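Long-range contacts in TRAS1 ORF2p (Bombyx mori, PDB 1WDU), which is the N-terminal endonuclease domain of a telomere-specific non-LTR retrotransposon and probably nicks telomeric DNA to start insertion of the element: residues A[23-29]-A[48-54]; A[161-165]-A[206-210]; A[192-196]-A[233-237]. The protein carries 1 engineered substitution. All coordinates share one frame; numbering follows the deposited sequence.

Interaction 1: A[23-29]-A[48-54]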
loop_
_atom_site.group_PDB
_atom_site.type_symbol
_atom_site.label_atom_id
_atom_site.label_comp_id
_atom_site.label_asym_id
_atom_site.label_seq_id
_atom_site.Cartn_x
_atom_site.Cartn_y
_atom_site.Cartn_z
ATOM N N LEU A 23 -3.798 7.039 1.818
ATOM C CA LEU A 23 -4.599 6.530 0.702
ATOM C C LEU A 23 -3.881 5.336 0.053
ATOM O O LEU A 23 -2.667 5.361 -0.115
ATOM C CB LEU A 23 -4.804 7.623 -0.359
ATOM C CG LEU A 23 -5.415 8.966 0.066
ATOM C CD1 LEU A 23 -5.508 9.873 -1.154
ATOM C CD2 LEU A 23 -6.798 8.754 0.687
ATOM N N GLN A 24 -4.618 4.287 -0.294
ATOM C CA GLN A 24 -4.018 3.128 -0.955
ATOM C C GLN A 24 -4.795 2.904 -2.249
ATOM O O GLN A 24 -6.006 2.714 -2.211
ATOM C CB GLN A 24 -4.105 1.868 -0.082
ATOM C CG GLN A 24 -3.377 0.652 -0.685
ATOM C CD GLN A 24 -3.478 -0.592 0.186
ATOM O OE1 GLN A 24 -3.151 -0.552 1.371
ATOM N NE2 GLN A 24 -3.930 -1.708 -0.401
ATOM N N ALA A 25 -4.110 2.919 -3.389
ATOM C CA ALA A 25 -4.805 2.733 -4.657
ATOM C C ALA A 25 -3.948 2.266 -5.821
ATOM O O ALA A 25 -2.801 2.691 -5.987
ATOM C CB ALA A 25 -5.516 4.031 -5.049
ATOM N N ASN A 26 -4.536 1.386 -6.621
ATOM C CA ASN A 26 -3.904 0.861 -7.815
ATOM C C ASN A 26 -4.534 1.660 -8.949
ATOM O O ASN A 26 -5.689 1.451 -9.303
ATOM C CB ASN A 26 -4.214 -0.627 -7.997
ATOM C CG ASN A 26 -3.629 -1.185 -9.288
ATOM O OD1 ASN A 26 -3.340 -0.433 -10.222
ATOM N ND2 ASN A 26 -3.460 -2.502 -9.350
ATOM N N LEU A 27 -3.759 2.580 -9.500
ATOM C CA LEU A 27 -4.186 3.467 -10.572
ATOM C C LEU A 27 -4.270 2.848 -11.958
ATOM O O LEU A 27 -4.886 3.424 -12.863
ATOM C CB LEU A 27 -3.242 4.663 -10.615
ATOM C CG LEU A 27 -3.471 5.778 -9.591
ATOM C CD1 LEU A 27 -4.265 5.274 -8.400
ATOM C CD2 LEU A 27 -2.117 6.347 -9.173
ATOM N N GLN A 28 -3.638 1.689 -12.124
ATOM C CA GLN A 28 -3.623 0.980 -13.402
ATOM C C GLN A 28 -3.049 1.771 -14.581
ATOM O O GLN A 28 -3.448 1.564 -15.723
ATOM C CB GLN A 28 -5.032 0.486 -13.748
ATOM C CG GLN A 28 -5.450 -0.729 -12.932
ATOM C CD GLN A 28 -6.685 -1.424 -13.478
ATOM O OE1 GLN A 28 -6.970 -2.571 -13.123
ATOM N NE2 GLN A 28 -7.430 -0.733 -14.336
ATOM N N ARG A 29 -2.108 2.666 -14.298
ATOM C CA ARG A 29 -1.470 3.476 -15.332
ATOM C C ARG A 29 -2.410 4.468 -16.017
ATOM O O ARG A 29 -2.085 4.988 -17.085
ATOM C CB ARG A 29 -0.842 2.579 -16.407
ATOM C CG ARG A 29 0.125 1.525 -15.890
ATOM C CD ARG A 29 0.952 0.963 -17.035
ATOM N NE ARG A 29 1.693 -0.239 -16.661
ATOM C CZ ARG A 29 1.127 -1.415 -16.407
ATOM N NH1 ARG A 29 -0.193 -1.550 -16.485
ATOM N NH2 ARG A 29 1.877 -2.461 -16.078
ATOM N N ILE A 48 -0.320 10.760 3.110
ATOM C CA ILE A 48 0.345 9.709 2.347
ATOM C C ILE A 48 -0.546 8.960 1.350
ATOM O O ILE A 48 -1.761 8.824 1.532
ATOM C CB ILE A 48 0.926 8.629 3.306
ATOM C CG1 ILE A 48 1.869 9.269 4.336
ATOM C CG2 ILE A 48 1.641 7.539 2.500
ATOM C CD1 ILE A 48 3.201 9.683 3.774
ATOM N N ALA A 49 0.082 8.461 0.294
ATOM C CA ALA A 49 -0.616 7.657 -0.691
ATOM C C ALA A 49 0.298 6.473 -1.027
ATOM O O ALA A 49 1.470 6.662 -1.370
ATOM C CB ALA A 49 -0.919 8.471 -1.938
ATOM N N LEU A 50 -0.226 5.258 -0.867
ATOM C CA LEU A 50 0.513 4.035 -1.194
ATOM C C LEU A 50 -0.062 3.625 -2.549
ATOM O O LEU A 50 -1.171 3.093 -2.639
ATOM C CB LEU A 50 0.272 2.957 -0.137
ATOM C CG LEU A 50 0.615 3.365 1.311
ATOM C CD1 LEU A 50 0.263 2.228 2.252
ATOM C CD2 LEU A 50 2.080 3.722 1.438
ATOM N N ILE A 51 0.709 3.894 -3.598
ATOM C CA ILE A 51 0.298 3.654 -4.972
ATOM C C ILE A 51 0.878 2.436 -5.671
ATOM O O ILE A 51 1.979 1.986 -5.359
ATOM C CB ILE A 51 0.677 4.868 -5.847
ATOM C CG1 ILE A 51 0.201 6.162 -5.192
ATOM C CG2 ILE A 51 0.073 4.728 -7.237
ATOM C CD1 ILE A 51 0.871 7.401 -5.777
ATOM N N GLN A 52 0.119 1.924 -6.638
ATOM C CA GLN A 52 0.547 0.812 -7.475
ATOM C C GLN A 52 0.157 1.181 -8.890
ATOM O O GLN A 52 -0.901 1.781 -9.108
ATOM C CB GLN A 52 -0.149 -0.504 -7.108
ATOM C CG GLN A 52 0.097 -0.974 -5.691
ATOM C CD GLN A 52 -0.779 -0.243 -4.711
ATOM O OE1 GLN A 52 -1.992 -0.164 -4.905
ATOM N NE2 GLN A 52 -0.181 0.292 -3.651
ATOM N N GLU A 53 1.018 0.841 -9.846
ATOM C CA GLU A 53 0.744 1.107 -11.252
ATOM C C GLU A 53 0.475 2.576 -11.577
ATOM O O GLU A 53 -0.550 2.908 -12.177
ATOM C CB GLU A 53 -0.458 0.279 -11.703
ATOM C CG GLU A 53 -0.294 -1.212 -11.527
ATOM C CD GLU A 53 0.319 -1.873 -12.737
ATOM O OE1 GLU A 53 1.554 -1.774 -12.924
ATOM O OE2 GLU A 53 -0.444 -2.487 -13.512
ATOM N N PRO A 54 1.380 3.480 -11.180
ATOM C CA PRO A 54 1.146 4.893 -11.490
ATOM C C PRO A 54 1.416 5.130 -12.973
ATOM O O PRO A 54 2.119 4.351 -13.619
ATOM C CB PRO A 54 2.155 5.605 -10.603
ATOM C CG PRO A 54 3.306 4.661 -10.629
ATOM C CD PRO A 54 2.643 3.307 -10.445
HETATM O O HOH W 1 -4.040 -1.560 -2.871
#
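N26 and E53 lie side by side at the C-terminal ends of two adjacent parallel strands, 23-26 and 48-52. OD1 of N26 rests 3.3 Å from CB of E53, amide and carboxylate planes 76° apart. With CG anti to the backbone N (chi1 177°), the N26 amide runs alongside the stem of E53. OD1 of N26 also accepts from the backbone N of Q28 at 2.9 Å, an Asx turn. ND2 bonds weakly to D154. An alanine in place of N26 would probably leave D154 without this donor and the turn at Q28 less fixed. Beyond the turn, R29 N donates to E53 O at 2.6 Å. The poorly ordered R29 guanidinium forms a salt bridge with E53, NH1 to OE2 3.1 Å. The oxygen lies over the guanidinium face, and no N-H points at it.

A parallel ladder holds the two strands together. L23 N, A25 N and L27 N donate to I48 O, L50 O and Q52 O. L50 N and Q52 N return bonds to L23 O and A25 O. One water joins Q24 NE2 to Q52 OE1. The other amide ends are held by T210, at Q24 OE1, and by S121, at Q52 NE2. On the face that carries A25 and I51, CG2 of I51 meets CD2 of L27, from the loop after the strand, at 3.3 Å.

This is a beta-alpha-beta unit of the DNase I-like fold. N26 and E53 probably correspond to the active-site Asn and Glu of related endonucleases, and a phosphate ion, probably from the crystallisation liquor, lies about 3 Å from the E53 side chain at the nearest atoms. Helix 31-44 packs on L23 and L27, strand 116-123 faces L50 and N26, and strand 83-87 pairs with 48-52.

Interaction 2: A[161-165]-A[206-210]; sequences WWGSK and RVDVT. Engineered in segment 161-165: S164 (natural residue Cys).
W162 and V209 make the apolar half of this contact, in which a loop of the DNase I-like fold packs on strand 204-212. The loop follows strand 149-154 and leads to helix 169-181. CG2 of V209 sits over the five-membered ring of W162, 3.6 Å from its centroid and 13° off the ring normal. This is a CH-pi contact. CG1 of V209 packs on the six-membered ring, 3.8 Å from CE3 of W162. The indole takes the crowded position between backbone N and carbonyl carbon (chi1 55°), which lays its face across the valine. L174 and M175 of helix 169-181 also touch the ring.

The polar half is carried by R206. NE of R206 donates to W162 O at 2.8 Å, close to straight at 161°. NH2 adds a weak bond to the same oxygen, which lies at the edge of the guanidinium near its plane. V191 O takes NH1, so the arginine ties two loops together. G163 passes close beside it: a CB there would clash with R206 NE, and the positive phi also suits a glycine.

The remaining bond comes from an engineered residue, S164, a cysteine in the natural protein. Its OG also accepts from S159 N. OG of S164 donates to R206 O at 2.6 Å, in the plane of that carbonyl.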
loop_
_atom_site.group_PDB
_atom_site.type_symbol
_atom_site.label_atom_id
_atom_site.label_comp_id
_atom_site.label_asym_id
_atom_site.label_seq_id
_atom_site.Cartn_x
_atom_site.Cartn_y
_atom_site.Cartn_z
ATOM N N TRP A 161 -9.299 -13.992 4.728
ATOM C CA TRP A 161 -8.765 -13.190 5.826
ATOM C C TRP A 161 -8.807 -11.694 5.495
ATOM O O TRP A 161 -8.725 -10.857 6.386
ATOM C CB TRP A 161 -7.341 -13.617 6.177
ATOM C CG TRP A 161 -7.313 -14.884 6.950
ATOM C CD1 TRP A 161 -6.964 -16.126 6.491
ATOM C CD2 TRP A 161 -7.696 -15.051 8.319
ATOM N NE1 TRP A 161 -7.108 -17.053 7.492
ATOM C CE2 TRP A 161 -7.557 -16.421 8.625
ATOM C CE3 TRP A 161 -8.147 -14.175 9.318
ATOM C CZ2 TRP A 161 -7.853 -16.938 9.892
ATOM C CZ3 TRP A 161 -8.441 -14.688 10.578
ATOM C CH2 TRP A 161 -8.293 -16.059 10.852
ATOM N N TRP A 162 -8.908 -11.366 4.207
ATOM C CA TRP A 162 -9.032 -9.976 3.799
ATOM C C TRP A 162 -10.277 -9.804 2.913
ATOM O O TRP A 162 -10.292 -9.021 1.963
ATOM C CB TRP A 162 -7.742 -9.440 3.126
ATOM C CG TRP A 162 -7.198 -10.193 1.946
ATOM C CD1 TRP A 162 -7.638 -10.134 0.652
ATOM C CD2 TRP A 162 -6.060 -11.073 1.944
ATOM N NE1 TRP A 162 -6.837 -10.919 -0.160
ATOM C CE2 TRP A 162 -5.864 -11.505 0.612
ATOM C CE3 TRP A 162 -5.187 -11.534 2.939
ATOM C CZ2 TRP A 162 -4.829 -12.377 0.251
ATOM C CZ3 TRP A 162 -4.157 -12.405 2.580
ATOM C CH2 TRP A 162 -3.990 -12.814 1.245
ATOM N N GLY A 163 -11.320 -10.565 3.260
ATOM C CA GLY A 163 -12.612 -10.490 2.590
ATOM C C GLY A 163 -12.844 -11.077 1.215
ATOM O O GLY A 163 -13.918 -10.877 0.642
ATOM N N SER A 164 -11.867 -11.802 0.682
ATOM C CA SER A 164 -12.000 -12.401 -0.640
ATOM C C SER A 164 -13.065 -13.500 -0.657
ATOM O O SER A 164 -13.438 -14.035 0.391
ATOM C CB SER A 164 -10.654 -12.973 -1.088
ATOM O OG SER A 164 -9.659 -11.966 -1.097
ATOM N N LYS A 165 -13.554 -13.826 -1.849
ATOM C CA LYS A 165 -14.574 -14.861 -2.004
ATOM C C LYS A 165 -14.078 -16.201 -1.476
ATOM O O LYS A 165 -14.856 -16.995 -0.957
ATOM C CB LYS A 165 -14.952 -15.018 -3.479
ATOM C CG LYS A 165 -15.979 -16.119 -3.753
ATOM C CD LYS A 165 -16.270 -16.247 -5.250
ATOM C CE LYS A 165 -17.425 -17.207 -5.540
ATOM N NZ LYS A 165 -17.156 -18.620 -5.123
ATOM N N ARG A 206 -11.377 -8.993 -4.160
ATOM C CA ARG A 206 -10.613 -8.259 -3.158
ATOM C C ARG A 206 -9.213 -8.860 -3.175
ATOM O O ARG A 206 -8.968 -9.894 -2.556
ATOM C CB ARG A 206 -11.241 -8.403 -1.758
ATOM C CG ARG A 206 -12.422 -7.467 -1.490
ATOM C CD ARG A 206 -13.141 -7.780 -0.165
ATOM N NE ARG A 206 -12.366 -7.455 1.036
ATOM C CZ ARG A 206 -12.400 -6.281 1.670
ATOM N NH1 ARG A 206 -13.170 -5.292 1.228
ATOM N NH2 ARG A 206 -11.674 -6.097 2.768
ATOM N N VAL A 207 -8.307 -8.216 -3.905
ATOM C CA VAL A 207 -6.936 -8.699 -4.012
ATOM C C VAL A 207 -5.924 -7.720 -3.416
ATOM O O VAL A 207 -4.719 -7.989 -3.405
ATOM C CB VAL A 207 -6.567 -9.006 -5.490
ATOM C CG1 VAL A 207 -7.432 -10.142 -6.012
ATOM C CG2 VAL A 207 -6.756 -7.773 -6.358
ATOM N N ASP A 208 -6.420 -6.592 -2.913
ATOM C CA ASP A 208 -5.561 -5.585 -2.294
ATOM C C ASP A 208 -5.493 -5.823 -0.782
ATOM O O ASP A 208 -6.516 -5.999 -0.125
ATOM C CB ASP A 208 -6.098 -4.179 -2.580
ATOM C CG ASP A 208 -6.146 -3.867 -4.066
ATOM O OD1 ASP A 208 -7.209 -4.096 -4.691
ATOM O OD2 ASP A 208 -5.119 -3.400 -4.614
ATOM N N VAL A 209 -4.288 -5.829 -0.229
ATOM C CA VAL A 209 -4.132 -6.077 1.198
ATOM C C VAL A 209 -3.287 -5.009 1.879
ATOM O O VAL A 209 -2.397 -4.410 1.264
ATOM C CB VAL A 209 -3.470 -7.477 1.478
ATOM C CG1 VAL A 209 -3.838 -7.957 2.876
ATOM C CG2 VAL A 209 -3.914 -8.497 0.440
ATOM N N THR A 210 -3.603 -4.767 3.150
ATOM C CA THR A 210 -2.891 -3.808 3.985
ATOM C C THR A 210 -2.595 -4.551 5.282
ATOM O O THR A 210 -3.503 -5.095 5.905
ATOM C CB THR A 210 -3.758 -2.575 4.336
ATOM O OG1 THR A 210 -4.286 -1.991 3.141
ATOM C CG2 THR A 210 -2.925 -1.540 5.081
#

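Interaction 3: A[192-196]-A[233-237]; sequences PTFDT and DHNGM. With PO4 (phosphate ion), chain C.
T193 O is approached by three groups across the contact. N235 N donates to T193 O at 2.7 Å, from above the carbonyl plane and not on a lone pair. The ND1 N-H of H234 is shared weakly between T193 O and D208 OD1, and CA of H234 makes a C-H contact with T193 O at 3.1 Å. T193 and F194 form a classic beta bulge opposite S205 of strand 204-212. On its other side F194 makes a single bridge with H234. Residues 233-234 belong to the Ser-Asp-His sequence of the DNase I-like fold, whose histidine lies in the active site of related endonucleases.

The bridge is closed by D195 N, which donates to D233 O at 2.7 Å in the carbonyl plane. D233 O also lies over one face of the F194 ring. ND2 of N235 makes a short bond to P192 O, ahead of the bulge.

The rings of F194 and H234 form a T-shaped pair, with planes at 73° and centroids 4.7 Å apart. The edge of the phenylalanine points at the histidine face, with CD2 over the centre of the imidazole. The phenyl edge over its face probably limits rotation of the imidazole. With its CG anti to the backbone N (chi1 -179°), the phenyl group swings over H234. CE2 of F194 also meets CB of D233 at 3.4 Å.

NE2 of H234 donates to O2 of a phosphate ion at 2.8 Å, and O2 lies near the ring plane. The phosphate probably comes from the crystallisation liquor, but Y123 binds it too, consistent with a site for a DNA phosphate. D208 OD1 also accepts from T193 OG1. The methyl CG2 of T193 meets SD of M237 at 4.0 Å.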
loop_
_atom_site.group_PDB
_atom_site.type_symbol
_atom_site.label_atom_id
_atom_site.label_comp_id
_atom_site.label_asym_id
_atom_site.label_seq_id
_atom_site.Cartn_x
_atom_site.Cartn_y
_atom_site.Cartn_z
ATOM N N PRO A 192 -15.700 -4.879 -2.752
ATOM C CA PRO A 192 -14.684 -5.215 -3.754
ATOM C C PRO A 192 -13.656 -4.106 -3.964
ATOM O O PRO A 192 -14.011 -2.939 -4.129
ATOM C CB PRO A 192 -15.515 -5.489 -5.008
ATOM C CG PRO A 192 -16.698 -4.579 -4.829
ATOM C CD PRO A 192 -17.035 -4.780 -3.368
ATOM N N THR A 193 -12.380 -4.472 -3.935
ATOM C CA THR A 193 -11.312 -3.505 -4.143
ATOM C C THR A 193 -11.039 -3.488 -5.639
ATOM O O THR A 193 -10.259 -2.676 -6.140
ATOM C CB THR A 193 -10.028 -3.898 -3.380
ATOM O OG1 THR A 193 -9.509 -5.127 -3.903
ATOM C CG2 THR A 193 -10.324 -4.066 -1.892
ATOM N N PHE A 194 -11.696 -4.408 -6.342
ATOM C CA PHE A 194 -11.580 -4.518 -7.792
ATOM C C PHE A 194 -12.923 -4.935 -8.378
ATOM O O PHE A 194 -13.468 -5.988 -8.033
ATOM C CB PHE A 194 -10.507 -5.534 -8.194
ATOM C CG PHE A 194 -10.342 -5.673 -9.685
ATOM C CD1 PHE A 194 -11.224 -6.450 -10.430
ATOM C CD2 PHE A 194 -9.326 -4.992 -10.353
ATOM C CE1 PHE A 194 -11.098 -6.547 -11.814
ATOM C CE2 PHE A 194 -9.190 -5.082 -11.738
ATOM C CZ PHE A 194 -10.077 -5.860 -12.470
ATOM N N ASP A 195 -13.444 -4.095 -9.266
ATOM C CA ASP A 195 -14.727 -4.336 -9.912
ATOM C C ASP A 195 -14.633 -4.099 -11.419
ATOM O O ASP A 195 -14.029 -3.125 -11.868
ATOM C CB ASP A 195 -15.789 -3.416 -9.305
ATOM C CG ASP A 195 -17.117 -3.503 -10.025
ATOM O OD1 ASP A 195 -17.721 -4.595 -10.037
ATOM O OD2 ASP A 195 -17.556 -2.476 -10.583
ATOM N N THR A 196 -15.229 -5.001 -12.193
ATOM C CA THR A 196 -15.225 -4.899 -13.650
ATOM C C THR A 196 -16.544 -5.421 -14.212
ATOM O O THR A 196 -17.292 -6.118 -13.522
ATOM C CB THR A 196 -14.067 -5.717 -14.276
ATOM O OG1 THR A 196 -12.816 -5.283 -13.729
ATOM C CG2 THR A 196 -14.039 -5.526 -15.792
ATOM N N ASP A 233 -11.021 0.195 -12.403
ATOM C CA ASP A 233 -11.330 -1.179 -12.011
ATOM C C ASP A 233 -10.967 -1.472 -10.560
ATOM O O ASP A 233 -11.482 -2.420 -9.969
ATOM C CB ASP A 233 -10.609 -2.176 -12.923
ATOM C CG ASP A 233 -11.205 -2.233 -14.314
ATOM O OD1 ASP A 233 -10.718 -3.047 -15.128
ATOM O OD2 ASP A 233 -12.158 -1.468 -14.592
ATOM N N HIS A 234 -10.074 -0.665 -9.998
ATOM C CA HIS A 234 -9.647 -0.834 -8.617
ATOM C C HIS A 234 -10.235 0.273 -7.759
ATOM O O HIS A 234 -10.299 1.425 -8.183
ATOM C CB HIS A 234 -8.117 -0.792 -8.521
ATOM C CG HIS A 234 -7.452 -2.100 -8.821
ATOM N ND1 HIS A 234 -7.463 -3.158 -7.938
ATOM C CD2 HIS A 234 -6.759 -2.522 -9.906
ATOM C CE1 HIS A 234 -6.805 -4.175 -8.465
ATOM N NE2 HIS A 234 -6.368 -3.815 -9.659
ATOM N N ASN A 235 -10.670 -0.085 -6.556
ATOM C CA ASN A 235 -11.230 0.892 -5.636
ATOM C C ASN A 235 -10.182 1.334 -4.625
ATOM O O ASN A 235 -9.462 0.509 -4.051
ATOM C CB ASN A 235 -12.435 0.314 -4.896
ATOM C CG ASN A 235 -13.612 0.074 -5.811
ATOM O OD1 ASN A 235 -13.743 0.723 -6.853
ATOM N ND2 ASN A 235 -14.485 -0.847 -5.426
ATOM N N GLY A 236 -10.092 2.642 -4.416
ATOM C CA GLY A 236 -9.136 3.161 -3.461
ATOM C C GLY A 236 -9.521 2.785 -2.038
ATOM O O GLY A 236 -10.669 2.411 -1.764
ATOM N N MET A 237 -8.545 2.865 -1.138
ATOM C CA MET A 237 -8.758 2.556 0.266
ATOM C C MET A 237 -8.181 3.681 1.106
ATOM O O MET A 237 -7.369 4.482 0.620
ATOM C CB MET A 237 -8.101 1.226 0.622
ATOM C CG MET A 237 -8.871 0.046 0.078
ATOM S SD MET A 237 -7.846 -1.393 -0.268
ATOM C CE MET A 237 -7.159 -0.919 -1.875
HETATM P P PO4 C . -3.710 -5.312 -12.198
HETATM O O1 PO4 C . -3.524 -6.171 -13.498
HETATM O O2 PO4 C . -5.149 -4.931 -11.925
HETATM O O3 PO4 C . -2.953 -5.940 -11.016
HETATM O O4 PO4 C . -2.952 -4.004 -12.497
#

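In the fold
Interaction 1 closes before the others open along the chain. Interactions 2 and 3 interlock, their segments alternating in sequence. Interaction 1 lies within the six-stranded sheet. In interactions 2 and 3, strands 204-212 and 194-195 are neighbours in the other sheet. M237 begins strand 237-241 beside strand 20-26, so interaction 3 bridges the two sheets. The centres of 1 and 2 are about 16 Å apart, of 1 and 3 about 12 Å, and of 2 and 3 about 11 Å. Q24 joins interaction 1 to T210, and D208 joins interaction 2 to T193. Interactions 1 and 3 bring E53 and H234 to the phosphate, consistent with an active-site cleft; interaction 2 holds the strand that carries D208.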